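Local coordinates for protein PA1221 (Pseudomonas aeruginosa, PDB 4DG8) that combines an AMP-binding domain of the ANL superfamily with a phosphopantetheine attachment domain, and holds adenosine monophosphate in this crystal structure, at residues Q421-N425 against G426-D430; L479-W482 against Q483-H486; P432-E435 against Q436-R439; F215-A218 against T219-W223. All blocks are in the same frame, centred on the assembly; numbering follows the deposited sequence.

Interaction 1 of 4, residues Q421-N425 against G426-D430; sequences QVKLN and GYRLD. With AMP (adenosine monophosphate), chain B.
Arg428, packed through CG against Lys423 CD at 3.6 Å, offers one face of its guanidinium to the nucleotide: a phosphate oxygen sits over its centre, with AMP O3P 3.0 Å from Arg428 CZ. The NH1 of the same group makes a salt bridge with Glu313. The other flat group, the ring of Tyr427, is met obliquely by the carbonyls of Leu424 and Asn425 and stacks on Trp482, and its OH is hydrogen-bonded to Ser214 OG. Between these side chains runs a tight antiparallel hairpin closed by a type I' turn, Leu424 to Tyr427. Leu424 N donates to Tyr427 O at 2.7 Å, and Tyr427 N donates back to Leu424 O. Two residues further along each strand, Val422 and Leu429 exchange two backbone hydrogen bonds. Between these two pairs Lys423 and Arg428 form a non-hydrogen-bonded pair, which puts their side chains side by side on the nucleotide side of the hairpin. Successive bends in the Lys423 chain (chi2 and chi3 both -70°) curl NZ toward the ribose, where it donates to AMP O4' at 3.0 Å and AMP O5' at 3.2 Å; Gly285 O and a water at 2.7 Å from Lys423 NZ are further partners. Two cationic groups thus converge on one anionic ligand, and the phosphate probably offsets their like charge, with Glu313 helping to balance Arg428.

Interaction 2 of 4, residues L479-W482 against Q483-H486; sequences LPTW and QRPH
The chain folds over itself here in a short 3-10 turn, Gln483 N bonding to Pro480 O and Arg484 N to Thr481 O, each at 3.0 Å. The turn gathers its side chains into two clusters. In one, Gln483 lies along Trp482: CG stands over the centre of the six-membered ring, 3.4 Å from the centroid and only 5° off the ring normal, a CH-pi contact. Trp482 carries its CG between its own backbone N and carbonyl carbon (chi1 73°), which folds the indole back beside the next residue. Beyond CG the amide plane stands nearly perpendicular to the indole, and Gln483 NE2 approaches Trp482 CZ2 to 3.1 Å. Pro480 CG meets the amide carbon, Gln483 CD, at 3.6 Å. In the other cluster the extended Arg484 chain reaches back to Leu479 O, which accepts from Arg484 NE at 3.0 Å and more weakly from Arg484 NH2. This carbonyl lies near the guanidinium edge, tilted 22° from its plane, while Thr481 CG2 rests over one face toward the rim, 3.9 Å from Arg484 NH1. One backbone oxygen thus holds the arginine at two nitrogens, one of them weakly, and probably restricts its rotation. Thr481 N is hydrogen-bonded to Gln111 OE1. The loop joins helix 473-478 to strand 487-490. Trp482 and Gln483 both touch Leu429 of strand 427-430, and Leu479 and Pro485 lean on Arg437 and Phe438, respectively, of helix 431-439.

Interaction 3 of 4, residues P432-E435 against Q436-R439; sequences PALE and QRFR
Glu435 leaves the helix with CG anti to its backbone N (chi1 -161°), and Arg439, one turn later, starts off beside its own N and then kinks at the last torsion (chi4 82°), so that the guanidinium swings back over the preceding turn. The two chains meet at a slant, carboxylate and guanidinium planes 69° apart, and the salt bridge between Glu435 OE2 and Arg439 NH2 is long, at 3.9 Å. A water also bridges the group: it donates to Glu435 OE2 at 2.7 Å and to Pro432 O at 3.1 Å, and accepts weakly from Arg439 NH1. Stronger partners lie elsewhere, Leu449 N for Glu435 OE1 and Asp446, in a salt bridge, for Arg439 NE. This is an i to i+4 pairing on an amphipathic helix, 431-439, N-capped by Asp430, whose backbone bonds run regularly from Gln436 N to Pro432 O through to Arg439 N to Glu435 O. Its buried side carries Leu434 and Phe438, packed against strands 444-454 and 457-466, while helix 473-478 also touches Phe438. Leu434 CD1 stands 4.4 Å from Phe438 CE2, and the ring turns its edge to the backbone, with Phe438 CD2 3.4 Å from Leu434 O.

Interaction 4 of 4, residues F215-A218 against T219-W223; sequences FDAA and TLEIW
Ala218 and Ile222 meet one helical turn apart: Ala218 CB lies 4.3 Å from Ile222 CD1, and Ile222 N donates to Ala218 O at 2.9 Å in a nearly straight bond. One residue earlier, Glu221 N reaches Ala217 O at 3.0 Å, and the methylene Glu221 CG passes the same oxygen at 3.6 Å. The opening turn is less regular. Ala217 O also takes a weak bond from Leu220 N. Asp216 O takes a weak bond from Thr219 N at 3.1 Å and also has Thr219 CB 3.2 Å away, while Ala218 N binds Phe215 O at 3.0 Å. With its methyl anti to the backbone N, Thr219 keeps OG1 beside that N (chi1 -54°), close to Asp216, and the hydroxyl has Tyr168 OH as its stronger partner. Helix 217-226 is the crossover of a beta-alpha-beta unit, linking strands 206-209 and 231-234. Around it, helix 88-99 packs on Ile222, and helix 186-193 on Thr219 and Trp223. Both carboxylate oxygens of the buried Glu221 are satisfied, OE1 by Asn210 N and OE2 by Ser211 OG, which pins the helix to the loop after strand 206-209. Asp216 OD1 accepts from Thr316 N, and the Asp216 side chain stands about 4 Å from AMP at its nearest atoms.

In the fold
Interaction 1 touches each of the other three. Its Tyr427 is bordered by Trp482 of interaction 2, Tyr427 CD2 lying 3.3 Å from Trp482 CD2. On interaction 4 it meets Phe215, Tyr427 CZ lying 3.5 Å from Phe215 CZ. Toward interaction 3, Leu429 CD2 meets Leu434 CD2 at 3.9 Å. Interactions 2 and 3 also join directly, Pro485 CG being 3.7 Å from Phe438 CZ. Interactions 3 and 4 remain apart, their centres about 31 Å from each other. AMP is bonded by interaction 1 and closely approached by interaction 4, whereas the side chains of Trp482 and Pro432 lie about 9 Å and 13 Å from it at their nearest atoms.

Interaction 1 of 4, residues Q421-N425 against G426-D430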
# COMPACT_ATOMS: atom_id res chain seq x y z
N GLN A 421 -1.92 -16.52 -4.88
CA GLN A 421 -2.12 -15.11 -4.56
C GLN A 421 -2.02 -14.22 -5.79
O GLN A 421 -1.04 -14.27 -6.53
CB GLN A 421 -1.12 -14.67 -3.51
CG GLN A 421 -1.09 -13.17 -3.28
CD GLN A 421 -0.12 -12.78 -2.16
OE1 GLN A 421 -0.28 -13.18 -1.01
NE2 GLN A 421 0.90 -12.00 -2.51
N VAL A 422 -3.04 -13.39 -6.00
CA VAL A 422 -3.05 -12.47 -7.13
C VAL A 422 -3.16 -11.03 -6.65
O VAL A 422 -3.58 -10.79 -5.52
CB VAL A 422 -4.24 -12.74 -8.05
CG1 VAL A 422 -4.20 -14.17 -8.58
CG2 VAL A 422 -5.54 -12.49 -7.29
N LYS A 423 -2.79 -10.07 -7.49
CA LYS A 423 -2.99 -8.66 -7.16
C LYS A 423 -4.23 -8.11 -7.85
O LYS A 423 -4.29 -8.07 -9.08
CB LYS A 423 -1.76 -7.82 -7.54
CG LYS A 423 -0.46 -8.16 -6.78
CD LYS A 423 -0.54 -7.73 -5.30
CE LYS A 423 -0.53 -6.20 -5.10
NZ LYS A 423 0.83 -5.57 -5.16
N LEU A 424 -5.22 -7.68 -7.07
CA LEU A 424 -6.44 -7.14 -7.66
C LEU A 424 -6.64 -5.67 -7.25
O LEU A 424 -6.97 -5.37 -6.10
CB LEU A 424 -7.63 -7.99 -7.21
CG LEU A 424 -9.06 -7.62 -7.61
CD1 LEU A 424 -9.14 -7.44 -9.11
CD2 LEU A 424 -10.03 -8.71 -7.14
N ASN A 425 -6.45 -4.77 -8.20
CA ASN A 425 -6.60 -3.34 -7.95
C ASN A 425 -5.94 -2.88 -6.65
O ASN A 425 -6.58 -2.24 -5.81
CB ASN A 425 -8.07 -2.93 -8.00
CG ASN A 425 -8.70 -3.28 -9.32
OD1 ASN A 425 -8.13 -2.98 -10.38
ND2 ASN A 425 -9.84 -3.96 -9.28
N GLY A 426 -4.67 -3.23 -6.50
CA GLY A 426 -3.88 -2.78 -5.36
C GLY A 426 -3.87 -3.73 -4.18
O GLY A 426 -3.01 -3.60 -3.31
N TYR A 427 -4.81 -4.67 -4.14
CA TYR A 427 -4.91 -5.62 -3.04
C TYR A 427 -4.38 -7.01 -3.39
O TYR A 427 -4.65 -7.53 -4.47
CB TYR A 427 -6.37 -5.78 -2.61
CG TYR A 427 -7.03 -4.53 -2.09
CD1 TYR A 427 -6.66 -3.98 -0.86
CD2 TYR A 427 -8.05 -3.91 -2.80
CE1 TYR A 427 -7.28 -2.85 -0.37
CE2 TYR A 427 -8.68 -2.77 -2.33
CZ TYR A 427 -8.29 -2.25 -1.11
OH TYR A 427 -8.90 -1.12 -0.61
N ARG A 428 -3.64 -7.62 -2.46
CA ARG A 428 -3.39 -9.05 -2.56
C ARG A 428 -4.68 -9.83 -2.25
O ARG A 428 -5.47 -9.46 -1.37
CB ARG A 428 -2.27 -9.49 -1.61
CG ARG A 428 -0.90 -9.00 -2.00
CD ARG A 428 0.11 -9.31 -0.89
NE ARG A 428 -0.18 -8.60 0.36
CZ ARG A 428 0.62 -8.59 1.42
NH1 ARG A 428 1.78 -9.25 1.39
NH2 ARG A 428 0.28 -7.91 2.51
N LEU A 429 -4.89 -10.91 -2.97
CA LEU A 429 -6.07 -11.72 -2.74
C LEU A 429 -5.72 -13.18 -2.86
O LEU A 429 -5.08 -13.60 -3.85
CB LEU A 429 -7.16 -11.36 -3.75
CG LEU A 429 -8.49 -12.08 -3.54
CD1 LEU A 429 -9.00 -11.80 -2.13
CD2 LEU A 429 -9.48 -11.66 -4.60
N ASP A 430 -6.20 -13.96 -1.89
CA ASP A 430 -6.03 -15.40 -1.96
C ASP A 430 -7.24 -15.81 -2.77
O ASP A 430 -8.36 -15.96 -2.27
CB ASP A 430 -6.11 -15.99 -0.56
CG ASP A 430 -5.81 -17.47 -0.52
OD1 ASP A 430 -5.98 -18.15 -1.56
OD2 ASP A 430 -5.41 -17.95 0.57
P AMP B . 1.33 -5.44 -1.30
O1P AMP B . -0.17 -5.24 -1.38
O2P AMP B . 2.24 -4.23 -1.48
O3P AMP B . 1.61 -6.12 0.03
O5' AMP B . 1.76 -6.58 -2.32
C5' AMP B . 3.06 -7.13 -2.27
C4' AMP B . 3.28 -8.15 -3.36
O4' AMP B . 3.03 -7.54 -4.66
C3' AMP B . 4.68 -8.71 -3.47
O3' AMP B . 4.94 -9.74 -2.53
C2' AMP B . 4.74 -9.17 -4.92
O2' AMP B . 4.07 -10.41 -5.08
C1' AMP B . 3.92 -8.08 -5.62
N9 AMP B . 4.77 -6.99 -6.14
C8 AMP B . 4.93 -5.78 -5.55
N7 AMP B . 5.77 -4.98 -6.25
C5 AMP B . 6.19 -5.67 -7.32
C6 AMP B . 7.09 -5.41 -8.47
N6 AMP B . 7.73 -4.23 -8.61
N1 AMP B . 7.25 -6.39 -9.39
C2 AMP B . 6.61 -7.57 -9.26
N3 AMP B . 5.78 -7.87 -8.24
C4 AMP B . 5.52 -6.99 -7.25
O HOH W 1 0.08 -3.07 -4.68

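Interaction 2 of 4, residues L479-W482 against Q483-H486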
# COMPACT_ATOMS: atom_id res chain seq x y z
N LEU A 479 -19.39 -9.25 1.08
CA LEU A 479 -18.00 -9.00 0.68
C LEU A 479 -17.70 -7.51 0.57
O LEU A 479 -18.59 -6.70 0.28
CB LEU A 479 -17.68 -9.70 -0.65
CG LEU A 479 -17.82 -11.23 -0.72
CD1 LEU A 479 -17.67 -11.72 -2.17
CD2 LEU A 479 -16.84 -11.95 0.20
N PRO A 480 -16.44 -7.13 0.80
CA PRO A 480 -16.10 -5.74 0.50
C PRO A 480 -16.22 -5.50 -1.01
O PRO A 480 -16.08 -6.45 -1.79
CB PRO A 480 -14.65 -5.62 0.96
CG PRO A 480 -14.12 -7.02 0.93
CD PRO A 480 -15.29 -7.91 1.26
N THR A 481 -16.50 -4.26 -1.41
CA THR A 481 -16.73 -3.96 -2.81
C THR A 481 -15.63 -4.53 -3.70
O THR A 481 -15.91 -5.15 -4.74
CB THR A 481 -16.85 -2.43 -3.07
OG1 THR A 481 -15.68 -1.76 -2.57
CG2 THR A 481 -18.10 -1.85 -2.42
N TRP A 482 -14.38 -4.36 -3.28
CA TRP A 482 -13.23 -4.71 -4.11
C TRP A 482 -13.09 -6.23 -4.35
O TRP A 482 -12.35 -6.63 -5.24
CB TRP A 482 -11.95 -4.12 -3.54
CG TRP A 482 -11.46 -4.81 -2.30
CD1 TRP A 482 -11.76 -4.50 -1.01
CD2 TRP A 482 -10.57 -5.93 -2.25
NE1 TRP A 482 -11.11 -5.36 -0.15
CE2 TRP A 482 -10.38 -6.25 -0.89
CE3 TRP A 482 -9.91 -6.70 -3.23
CZ2 TRP A 482 -9.56 -7.31 -0.47
CZ3 TRP A 482 -9.09 -7.75 -2.81
CH2 TRP A 482 -8.93 -8.04 -1.45
N GLN A 483 -13.78 -7.05 -3.57
CA GLN A 483 -13.78 -8.50 -3.77
C GLN A 483 -14.99 -9.04 -4.52
O GLN A 483 -15.06 -10.24 -4.78
CB GLN A 483 -13.70 -9.23 -2.43
CG GLN A 483 -12.41 -9.03 -1.68
CD GLN A 483 -12.36 -9.84 -0.40
OE1 GLN A 483 -13.29 -10.58 -0.09
NE2 GLN A 483 -11.27 -9.70 0.35
N ARG A 484 -15.97 -8.19 -4.83
CA ARG A 484 -17.17 -8.66 -5.51
C ARG A 484 -16.92 -8.80 -6.99
O ARG A 484 -16.48 -7.84 -7.63
CB ARG A 484 -18.34 -7.70 -5.29
CG ARG A 484 -18.82 -7.62 -3.85
CD ARG A 484 -19.71 -6.41 -3.69
NE ARG A 484 -20.02 -6.14 -2.29
CZ ARG A 484 -20.71 -5.08 -1.89
NH1 ARG A 484 -21.16 -4.20 -2.78
NH2 ARG A 484 -20.94 -4.91 -0.59
N PRO A 485 -17.18 -9.99 -7.55
CA PRO A 485 -16.98 -10.16 -8.99
C PRO A 485 -17.78 -9.13 -9.77
O PRO A 485 -18.90 -8.78 -9.37
CB PRO A 485 -17.54 -11.56 -9.26
CG PRO A 485 -17.34 -12.28 -7.97
CD PRO A 485 -17.56 -11.25 -6.89
N HIS A 486 -17.20 -8.63 -10.86
CA HIS A 486 -17.90 -7.72 -11.75
C HIS A 486 -19.11 -8.42 -12.36
O HIS A 486 -20.16 -7.80 -12.57
CB HIS A 486 -16.96 -7.25 -12.86
CG HIS A 486 -17.64 -6.46 -13.93
ND1 HIS A 486 -18.05 -5.16 -13.74
CD2 HIS A 486 -17.99 -6.78 -15.19
CE1 HIS A 486 -18.62 -4.71 -14.84
NE2 HIS A 486 -18.60 -5.68 -15.74

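Interaction 3 of 4, residues P432-E435 against Q436-R439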
# COMPACT_ATOMS: atom_id res chain seq x y z
N PRO A 432 -7.87 -18.67 -4.60
CA PRO A 432 -8.44 -20.00 -4.39
C PRO A 432 -9.29 -20.07 -3.13
O PRO A 432 -10.26 -20.84 -3.10
CB PRO A 432 -7.21 -20.90 -4.27
CG PRO A 432 -6.13 -20.15 -4.96
CD PRO A 432 -6.40 -18.71 -4.64
N ALA A 433 -8.96 -19.28 -2.11
CA ALA A 433 -9.77 -19.25 -0.88
C ALA A 433 -11.15 -18.67 -1.14
O ALA A 433 -12.16 -19.25 -0.74
CB ALA A 433 -9.06 -18.49 0.24
N LEU A 434 -11.19 -17.53 -1.84
CA LEU A 434 -12.45 -16.86 -2.18
C LEU A 434 -13.30 -17.74 -3.10
O LEU A 434 -14.54 -17.83 -2.97
CB LEU A 434 -12.16 -15.49 -2.82
CG LEU A 434 -13.37 -14.64 -3.19
CD1 LEU A 434 -14.24 -14.41 -1.95
CD2 LEU A 434 -12.97 -13.30 -3.84
N GLU A 435 -12.62 -18.41 -4.01
CA GLU A 435 -13.24 -19.36 -4.93
C GLU A 435 -13.90 -20.50 -4.14
O GLU A 435 -15.08 -20.84 -4.35
CB GLU A 435 -12.16 -19.91 -5.84
CG GLU A 435 -12.64 -20.55 -7.12
CD GLU A 435 -11.48 -20.81 -8.07
OE1 GLU A 435 -11.59 -20.42 -9.25
OE2 GLU A 435 -10.46 -21.38 -7.63
N GLN A 436 -13.13 -21.08 -3.23
CA GLN A 436 -13.61 -22.17 -2.39
C GLN A 436 -14.80 -21.69 -1.58
O GLN A 436 -15.75 -22.44 -1.32
CB GLN A 436 -12.49 -22.69 -1.49
CG GLN A 436 -12.91 -23.80 -0.52
CD GLN A 436 -13.50 -25.02 -1.22
OE1 GLN A 436 -14.57 -25.52 -0.83
NE2 GLN A 436 -12.82 -25.52 -2.24
N ARG A 437 -14.76 -20.42 -1.20
CA ARG A 437 -15.86 -19.79 -0.48
C ARG A 437 -17.15 -19.69 -1.31
O ARG A 437 -18.25 -19.93 -0.80
CB ARG A 437 -15.42 -18.42 0.05
CG ARG A 437 -16.49 -17.73 0.86
CD ARG A 437 -15.96 -16.48 1.57
NE ARG A 437 -17.01 -15.96 2.44
CZ ARG A 437 -17.07 -14.72 2.92
NH1 ARG A 437 -16.11 -13.83 2.63
NH2 ARG A 437 -18.09 -14.37 3.70
N PHE A 438 -17.02 -19.35 -2.59
CA PHE A 438 -18.16 -19.40 -3.50
C PHE A 438 -18.71 -20.83 -3.63
O PHE A 438 -19.92 -21.04 -3.62
CB PHE A 438 -17.81 -18.85 -4.89
CG PHE A 438 -18.08 -17.38 -5.05
CD1 PHE A 438 -19.31 -16.93 -5.51
CD2 PHE A 438 -17.10 -16.44 -4.77
CE1 PHE A 438 -19.57 -15.58 -5.67
CE2 PHE A 438 -17.35 -15.07 -4.92
CZ PHE A 438 -18.58 -14.64 -5.37
N ARG A 439 -17.81 -21.81 -3.74
CA ARG A 439 -18.23 -23.22 -3.84
C ARG A 439 -19.17 -23.62 -2.71
O ARG A 439 -20.07 -24.45 -2.90
CB ARG A 439 -17.02 -24.16 -3.84
CG ARG A 439 -16.38 -24.36 -5.19
CD ARG A 439 -15.40 -25.52 -5.15
NE ARG A 439 -14.48 -25.45 -6.28
CZ ARG A 439 -13.39 -24.69 -6.31
NH1 ARG A 439 -13.09 -23.93 -5.26
NH2 ARG A 439 -12.61 -24.68 -7.38
O HOH W 2 -9.88 -22.92 -5.43

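Interaction 4 of 4, residues F215-A218 against T219-W223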
# COMPACT_ATOMS: atom_id res chain seq x y z
N PHE A 215 -3.76 1.28 1.18
CA PHE A 215 -2.51 0.79 0.58
C PHE A 215 -1.28 1.46 1.17
O PHE A 215 -1.24 2.69 1.34
CB PHE A 215 -2.52 1.05 -0.92
CG PHE A 215 -3.80 0.65 -1.59
CD1 PHE A 215 -3.99 -0.65 -2.03
CD2 PHE A 215 -4.81 1.57 -1.78
CE1 PHE A 215 -5.18 -1.03 -2.65
CE2 PHE A 215 -6.00 1.21 -2.40
CZ PHE A 215 -6.18 -0.10 -2.84
N ASP A 216 -0.22 0.69 1.39
CA ASP A 216 0.99 1.29 1.96
C ASP A 216 1.82 2.06 0.93
O ASP A 216 2.88 2.59 1.27
CB ASP A 216 1.85 0.30 2.78
CG ASP A 216 2.52 -0.77 1.93
OD1 ASP A 216 3.25 -1.60 2.50
OD2 ASP A 216 2.31 -0.78 0.70
N ALA A 217 1.34 2.15 -0.32
CA ALA A 217 1.92 3.11 -1.26
C ALA A 217 1.73 4.52 -0.70
O ALA A 217 2.58 5.42 -0.87
CB ALA A 217 1.27 2.98 -2.66
N ALA A 218 0.61 4.70 -0.01
CA ALA A 218 0.30 5.96 0.66
C ALA A 218 1.41 6.37 1.61
O ALA A 218 1.71 7.56 1.73
CB ALA A 218 -1.04 5.87 1.41
N THR A 219 2.00 5.40 2.29
CA THR A 219 3.08 5.71 3.23
C THR A 219 4.19 6.50 2.54
O THR A 219 4.75 7.46 3.09
CB THR A 219 3.68 4.43 3.81
OG1 THR A 219 2.63 3.64 4.38
CG2 THR A 219 4.72 4.77 4.88
N LEU A 220 4.52 6.07 1.32
CA LEU A 220 5.53 6.78 0.54
C LEU A 220 5.00 8.16 0.09
O LEU A 220 5.71 9.17 0.19
CB LEU A 220 5.94 5.97 -0.68
CG LEU A 220 6.86 6.70 -1.65
CD1 LEU A 220 8.19 7.02 -0.96
CD2 LEU A 220 7.07 5.85 -2.89
N GLU A 221 3.79 8.18 -0.46
CA GLU A 221 3.28 9.44 -1.00
C GLU A 221 3.21 10.56 0.05
O GLU A 221 3.56 11.71 -0.22
CB GLU A 221 1.91 9.24 -1.63
CG GLU A 221 1.97 8.32 -2.85
CD GLU A 221 0.60 7.94 -3.36
OE1 GLU A 221 -0.41 8.50 -2.87
OE2 GLU A 221 0.54 7.08 -4.25
N ILE A 222 2.77 10.21 1.24
CA ILE A 222 2.58 11.17 2.31
C ILE A 222 3.87 11.45 3.04
O ILE A 222 4.37 12.59 3.04
CB ILE A 222 1.48 10.71 3.27
CG1 ILE A 222 0.15 10.63 2.49
CG2 ILE A 222 1.38 11.65 4.49
CD1 ILE A 222 -0.95 9.79 3.18
N TRP A 223 4.43 10.42 3.67
CA TRP A 223 5.60 10.64 4.51
C TRP A 223 6.87 10.91 3.71
O TRP A 223 7.78 11.57 4.20
CB TRP A 223 5.76 9.49 5.51
CG TRP A 223 4.52 9.37 6.33
CD1 TRP A 223 3.59 8.37 6.28
CD2 TRP A 223 4.03 10.32 7.29
NE1 TRP A 223 2.56 8.63 7.16
CE2 TRP A 223 2.80 9.83 7.79
CE3 TRP A 223 4.51 11.55 7.76
CZ2 TRP A 223 2.05 10.50 8.77
CZ3 TRP A 223 3.77 12.23 8.74
CH2 TRP A 223 2.56 11.70 9.23